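Local coordinates for protein gamma-glutamyl phosphate reductase (Saccharomyces cerevisiae, PDB 1VLU) that catalyses the NADPH-dependent reduction of L-gamma-glutamyl phosphate to glutamate semialdehyde and phosphate in proline biosynthesis, at residues Glu375-Ala380 with Val392-Ser397. Sequence-based numbering, arbitrary orientation.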
# COMPACT_ATOMS: atom_id res chain seq x y z
N GLU A 375 -34.07 -12.42 -3.99
CA GLU A 375 -34.73 -13.60 -3.41
C GLU A 375 -34.20 -14.89 -4.04
O GLU A 375 -34.49 -15.99 -3.58
CB GLU A 375 -36.25 -13.52 -3.57
CG GLU A 375 -36.93 -12.37 -2.81
CD GLU A 375 -36.53 -12.30 -1.33
OE1 GLU A 375 -36.77 -13.29 -0.59
OE2 GLU A 375 -35.99 -11.26 -0.90
N ASN A 376 -33.41 -14.73 -5.11
CA ASN A 376 -32.76 -15.83 -5.80
C ASN A 376 -31.47 -16.27 -5.07
O ASN A 376 -30.48 -15.54 -5.03
CB ASN A 376 -32.46 -15.38 -7.24
CG ASN A 376 -32.22 -16.54 -8.18
OD1 ASN A 376 -31.35 -17.37 -7.95
ND2 ASN A 376 -32.98 -16.58 -9.26
N LYS A 377 -31.49 -17.47 -4.49
CA LYS A 377 -30.35 -17.95 -3.68
C LYS A 377 -29.14 -18.32 -4.53
O LYS A 377 -28.01 -18.13 -4.09
CB LYS A 377 -30.77 -19.12 -2.78
CG LYS A 377 -31.93 -18.78 -1.85
CD LYS A 377 -32.54 -20.04 -1.23
CE LYS A 377 -33.89 -19.76 -0.54
NZ LYS A 377 -33.78 -18.75 0.56
N ALA A 378 -29.37 -18.85 -5.73
CA ALA A 378 -28.27 -19.22 -6.61
C ALA A 378 -27.46 -18.00 -6.97
O ALA A 378 -26.24 -18.06 -7.01
CB ALA A 378 -28.79 -19.91 -7.86
N ASN A 379 -28.14 -16.88 -7.20
CA ASN A 379 -27.50 -15.60 -7.48
C ASN A 379 -26.77 -14.98 -6.30
O ASN A 379 -25.69 -14.42 -6.47
CB ASN A 379 -28.52 -14.61 -8.02
CG ASN A 379 -28.89 -14.88 -9.45
OD1 ASN A 379 -28.40 -15.84 -10.05
ND2 ASN A 379 -29.73 -14.04 -10.03
N ALA A 380 -27.38 -15.06 -5.12
CA ALA A 380 -26.79 -14.56 -3.89
C ALA A 380 -25.47 -15.26 -3.58
O ALA A 380 -24.48 -14.60 -3.23
CB ALA A 380 -27.75 -14.72 -2.75
N VAL A 392 -19.54 -8.80 2.67
CA VAL A 392 -20.63 -8.87 1.70
C VAL A 392 -21.97 -9.19 2.39
O VAL A 392 -22.02 -10.02 3.29
CB VAL A 392 -20.27 -9.84 0.56
CG1 VAL A 392 -19.85 -11.18 1.10
CG2 VAL A 392 -21.43 -9.96 -0.43
N TYR A 393 -23.02 -8.48 1.99
CA TYR A 393 -24.34 -8.52 2.63
C TYR A 393 -25.34 -9.08 1.65
O TYR A 393 -25.34 -8.71 0.49
CB TYR A 393 -24.79 -7.11 3.06
CG TYR A 393 -23.90 -6.45 4.08
CD1 TYR A 393 -22.63 -5.99 3.74
CD2 TYR A 393 -24.33 -6.27 5.40
CE1 TYR A 393 -21.79 -5.40 4.68
CE2 TYR A 393 -23.51 -5.67 6.34
CZ TYR A 393 -22.24 -5.23 5.97
OH TYR A 393 -21.42 -4.64 6.91
N TRP A 394 -26.18 -9.99 2.13
CA TRP A 394 -27.30 -10.50 1.36
C TRP A 394 -28.61 -10.20 2.08
O TRP A 394 -28.88 -10.78 3.13
CB TRP A 394 -27.15 -12.00 1.09
CG TRP A 394 -28.35 -12.62 0.44
CD1 TRP A 394 -29.26 -11.99 -0.36
CD2 TRP A 394 -28.75 -13.99 0.50
NE1 TRP A 394 -30.21 -12.88 -0.78
CE2 TRP A 394 -29.92 -14.12 -0.27
CE3 TRP A 394 -28.22 -15.13 1.14
CZ2 TRP A 394 -30.59 -15.33 -0.42
CZ3 TRP A 394 -28.88 -16.34 0.98
CH2 TRP A 394 -30.06 -16.43 0.20
N ASN A 395 -29.40 -9.30 1.49
CA ASN A 395 -30.65 -8.79 2.08
C ASN A 395 -30.49 -8.11 3.45
O ASN A 395 -31.34 -8.26 4.31
CB ASN A 395 -31.74 -9.88 2.14
CG ASN A 395 -32.26 -10.28 0.77
OD1 ASN A 395 -32.23 -9.49 -0.18
ND2 ASN A 395 -32.75 -11.50 0.67
N ALA A 396 -29.40 -7.37 3.63
CA ALA A 396 -29.14 -6.60 4.86
C ALA A 396 -28.32 -5.37 4.49
O ALA A 396 -27.62 -5.38 3.47
CB ALA A 396 -28.39 -7.46 5.89
N SER A 397 -28.42 -4.31 5.30
CA SER A 397 -27.78 -3.02 4.99
C SER A 397 -26.27 -2.97 5.29
O SER A 397 -25.86 -3.35 6.39
CB SER A 397 -28.46 -1.90 5.75
OG SER A 397 -27.73 -0.70 5.61
O HOH W 1 -34.63 -9.24 -2.05
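The indole of Trp-394 carries the methyl group of Ala-380 on one face and the aliphatic part of Lys-377 at an edge. Ala-380 CB stands 3.5 Å from the centroid of the five-membered ring, 16° off the ring normal, a CH-pi contact that comes closest at CE2. Near the ring plane, Lys-377 CG lies 3.6 Å from Trp-394 CH2. With CG anti to the backbone N (chi1 173°), the indole reaches across to the first turn of helix 377-386, and its NE1 is hydrogen-bonded to the carbonyl O of Thr-374. This helix is the crossover of a beta-alpha-beta unit whose strands, 369-373 and 391-393, pair in parallel; the second strand continues the sheet into the other subunit. A leucine in place of Trp-394 would probably leave the Thr-374 carbonyl without its indole donor and Ala-380 without a flat surface beneath its methyl. Beyond the indole, the Glu-375 carboxylate and Asn-395 amide planes are only 3° apart, bridged by a water that donates to Glu-375 OE2 at 2.7 Å and to Asn-395 OD1 at 3.1 Å. Lys-254 pairs with the same carboxylate in a salt bridge, while Asn-395 ND2 donates to the Thr-374 carbonyl.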